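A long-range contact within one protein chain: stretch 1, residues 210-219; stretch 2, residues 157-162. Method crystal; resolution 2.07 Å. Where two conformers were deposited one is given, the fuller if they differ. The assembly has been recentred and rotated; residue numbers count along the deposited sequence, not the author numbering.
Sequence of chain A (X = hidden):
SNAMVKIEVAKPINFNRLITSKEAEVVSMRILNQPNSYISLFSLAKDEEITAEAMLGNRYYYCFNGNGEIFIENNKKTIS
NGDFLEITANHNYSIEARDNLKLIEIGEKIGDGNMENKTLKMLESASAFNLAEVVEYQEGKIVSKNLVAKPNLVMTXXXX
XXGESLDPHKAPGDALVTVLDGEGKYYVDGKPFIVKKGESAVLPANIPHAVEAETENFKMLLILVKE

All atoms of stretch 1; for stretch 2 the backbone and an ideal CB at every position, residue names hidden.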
# COMPACT_ATOMS: atom_id res chain seq x y z
N ALA A 210 4.03 -9.54 15.00
CA ALA A 210 3.48 -10.84 14.61
C ALA A 210 2.08 -10.60 14.05
O ALA A 210 1.50 -9.53 14.20
CB ALA A 210 3.44 -11.79 15.82
N VAL A 211 1.55 -11.62 13.41
CA VAL A 211 0.23 -11.57 12.81
C VAL A 211 -0.41 -12.94 12.84
O VAL A 211 0.27 -13.97 12.81
CB VAL A 211 0.27 -11.04 11.35
CG1 VAL A 211 1.05 -11.89 10.46
CG2 VAL A 211 -1.11 -10.89 10.80
N GLU A 212 -1.73 -12.94 12.91
CA GLU A 212 -2.48 -14.15 13.00
C GLU A 212 -3.81 -13.95 12.30
O GLU A 212 -4.46 -12.88 12.45
CB GLU A 212 -2.64 -14.39 14.50
CG GLU A 212 -3.56 -15.43 14.91
CD GLU A 212 -3.70 -15.54 16.47
OE1 GLU A 212 -3.15 -14.68 17.24
OE2 GLU A 212 -4.39 -16.49 16.90
N ALA A 213 -4.23 -14.95 11.53
CA ALA A 213 -5.60 -14.99 11.00
C ALA A 213 -6.50 -15.56 12.09
O ALA A 213 -6.80 -16.75 12.15
CB ALA A 213 -5.66 -15.86 9.69
N GLU A 214 -6.92 -14.71 13.00
CA GLU A 214 -7.55 -15.17 14.23
C GLU A 214 -9.01 -15.64 14.03
O GLU A 214 -9.34 -16.70 14.42
CB GLU A 214 -7.53 -14.04 15.26
CG GLU A 214 -8.13 -14.43 16.62
CD GLU A 214 -8.47 -13.20 17.50
OE1 GLU A 214 -8.99 -12.16 16.98
OE2 GLU A 214 -8.21 -13.29 18.72
N THR A 215 -9.84 -14.83 13.40
CA THR A 215 -11.27 -15.11 13.26
C THR A 215 -11.66 -15.49 11.82
O THR A 215 -12.73 -16.03 11.60
CB THR A 215 -12.10 -13.87 13.61
OG1 THR A 215 -11.64 -12.78 12.81
CG2 THR A 215 -11.95 -13.50 15.10
N GLU A 216 -10.82 -15.18 10.83
CA GLU A 216 -11.17 -15.55 9.46
C GLU A 216 -9.97 -15.43 8.53
O GLU A 216 -8.93 -14.96 8.94
CB GLU A 216 -12.28 -14.65 8.95
CG GLU A 216 -11.85 -13.16 8.85
CD GLU A 216 -13.06 -12.20 8.55
OE1 GLU A 216 -13.46 -12.05 7.36
OE2 GLU A 216 -13.59 -11.60 9.52
N ASN A 217 -10.13 -15.88 7.30
CA ASN A 217 -9.07 -15.74 6.31
C ASN A 217 -8.81 -14.28 6.01
O ASN A 217 -9.72 -13.46 6.03
CB ASN A 217 -9.41 -16.43 4.99
CG ASN A 217 -9.84 -17.91 5.12
OD1 ASN A 217 -9.50 -18.64 6.04
ND2 ASN A 217 -10.58 -18.35 4.11
N PHE A 218 -7.57 -13.91 5.73
CA PHE A 218 -7.30 -12.54 5.30
C PHE A 218 -6.18 -12.45 4.29
O PHE A 218 -5.36 -13.37 4.14
CB PHE A 218 -7.12 -11.57 6.53
CG PHE A 218 -5.74 -11.55 7.10
CD1 PHE A 218 -4.86 -10.56 6.74
CD2 PHE A 218 -5.31 -12.52 8.01
CE1 PHE A 218 -3.57 -10.55 7.24
CE2 PHE A 218 -4.05 -12.49 8.54
CZ PHE A 218 -3.15 -11.50 8.13
N LYS A 219 -6.15 -11.34 3.57
CA LYS A 219 -5.03 -11.02 2.68
C LYS A 219 -4.49 -9.63 3.04
O LYS A 219 -5.24 -8.72 3.45
CB LYS A 219 -5.50 -11.03 1.19
CG LYS A 219 -5.91 -12.36 0.68
CD LYS A 219 -6.47 -12.28 -0.74
CE LYS A 219 -7.01 -13.58 -1.16
NZ LYS A 219 -7.48 -13.54 -2.54
N UNK A 157 2.65 -9.49 -1.26
CA UNK A 157 1.26 -9.77 -0.99
C UNK A 157 1.13 -11.17 -0.38
O UNK A 157 1.82 -12.10 -0.82
CB UNK A 157 0.43 -9.65 -2.27
N UNK A 158 0.24 -11.33 0.60
CA UNK A 158 0.10 -12.61 1.31
C UNK A 158 -1.33 -12.94 1.59
O UNK A 158 -2.12 -12.04 1.87
CB UNK A 158 0.88 -12.59 2.63
N UNK A 159 -1.67 -14.22 1.49
CA UNK A 159 -2.97 -14.74 1.97
C UNK A 159 -2.72 -15.66 3.16
O UNK A 159 -1.72 -16.43 3.19
CB UNK A 159 -3.72 -15.49 0.86
N UNK A 160 -3.60 -15.55 4.16
CA UNK A 160 -3.48 -16.33 5.40
C UNK A 160 -4.83 -17.08 5.53
O UNK A 160 -5.91 -16.44 5.51
CB UNK A 160 -3.19 -15.45 6.61
N UNK A 161 -4.78 -18.39 5.65
CA UNK A 161 -5.95 -19.14 6.04
C UNK A 161 -6.15 -18.95 7.55
O UNK A 161 -5.19 -18.89 8.31
CB UNK A 161 -5.81 -20.62 5.67
N UNK A 162 -7.40 -18.89 7.97
CA UNK A 162 -7.74 -18.79 9.39
C UNK A 162 -6.95 -19.78 10.24
O UNK A 162 -6.83 -20.95 9.88
CB UNK A 162 -9.24 -19.02 9.59

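At position 157 the backbone is extended, and nothing of stretch 1 comes within 5.5 Å of the ideal CB. A beta-favouring residue would do, and stretch 1 sets no narrower rule. The deposited residue is Ile157, whose CD1 comes no nearer to stretch 1 than 4.7 Å, at Lys219 CB.

Position 158 is equally free at its CB, which points sideways into space that stretch 1 leaves empty; many side chains could stand there. What matters is the backbone, whose O lies 3.2 Å from Lys219 CA in a CA-H...O contact. The residue is selenomethionine, Met158, and its side chain adds no close contact.

Position 159 pairs with Lys219 in an antiparallel, non-hydrogen-bonded bridge, with both CB atoms on the same face of the sheet. Its ideal CB is 3.8 Å from Lys219 CG, so it meets the aliphatic stem of the lysine rather than its charge. Small or beta-branched residues would suit, polar or not. Ser159 is found: its CB packs on that CG at 3.8 Å, while its OG is hydrogen-bonded elsewhere in the structure.

Position 160 is the most demanding. It forms the hydrogen-bonded pair with Phe218, giving N to Phe218 O at 2.8 Å and receiving Phe218 N on its O at 3.0 Å. The ideal CB sits 3.6 Å from Phe218 CE2 and 4.0 Å from Ala213 CB, on the face that carries the Phe218 ring, with Val211 farther along. That apolar surface asks for leucine, isoleucine, methionine or an aromatic; a flat ring could exploit the neighbouring phenyl best. Phe160 does so, in an offset stack with centroids 4.5 Å apart and planes at 13°. Its CZ reaches Val211 CG1 at 3.6 Å, and its CB rests 3.8 Å from Ala213 CB.

At position 161 CA-to-CB points away from stretch 1, although Asn217 OD1 is 4.2 Å from the ideal CB. Polar or large residues could all fit. Trp161 turns its ring so that Asn217 OD1 lies over one face, 3.4 Å from CD2.

Position 162 lies beyond the strand, where its backbone N donates to Asn217 OD1 at 2.9 Å, a nearly straight bond that any residue but proline could make. The CB points sideways, past backbone carbonyls of the 213-216 loop, so a long chain with an apolar stem and a polar end would suit: lysine, arginine or glutamine. Lys162 is fully extended, its CE 3.7 Å from Thr215 O and 3.9 Å from Glu214 O, with no salt bridge to stretch 1.

Stretch 2, residues 157-162: IMSFWK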
# COMPACT_ATOMS: atom_id res chain seq x y z
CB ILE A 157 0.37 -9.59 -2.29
CG1 ILE A 157 -0.99 -10.25 -2.15
CG2 ILE A 157 1.04 -10.08 -3.55
CD1 ILE A 157 -1.94 -9.40 -1.37
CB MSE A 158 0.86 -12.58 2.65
CG MSE A 158 2.25 -11.89 2.55
SE MSE A 158 3.21 -11.90 4.29
CE MSE A 158 3.48 -13.76 4.50
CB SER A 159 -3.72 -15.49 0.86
OG SER A 159 -3.05 -16.70 0.50
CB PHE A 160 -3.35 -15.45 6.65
CG PHE A 160 -2.02 -14.80 6.84
CD1 PHE A 160 -1.61 -13.75 6.02
CD2 PHE A 160 -1.20 -15.17 7.92
CE1 PHE A 160 -0.36 -13.12 6.24
CE2 PHE A 160 0.03 -14.53 8.13
CZ PHE A 160 0.45 -13.54 7.28
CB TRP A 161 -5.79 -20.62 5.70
CG TRP A 161 -7.06 -21.36 5.79
CD1 TRP A 161 -7.52 -22.07 6.87
CD2 TRP A 161 -8.06 -21.48 4.77
NE1 TRP A 161 -8.72 -22.64 6.57
CE2 TRP A 161 -9.09 -22.26 5.30
CE3 TRP A 161 -8.16 -21.01 3.44
CZ2 TRP A 161 -10.24 -22.61 4.55
CZ3 TRP A 161 -9.32 -21.30 2.72
CH2 TRP A 161 -10.34 -22.12 3.27
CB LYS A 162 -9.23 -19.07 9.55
CG LYS A 162 -9.67 -19.08 10.97
CD LYS A 162 -11.09 -19.43 11.09
CE LYS A 162 -11.50 -19.39 12.55
NZ LYS A 162 -12.92 -19.84 12.60
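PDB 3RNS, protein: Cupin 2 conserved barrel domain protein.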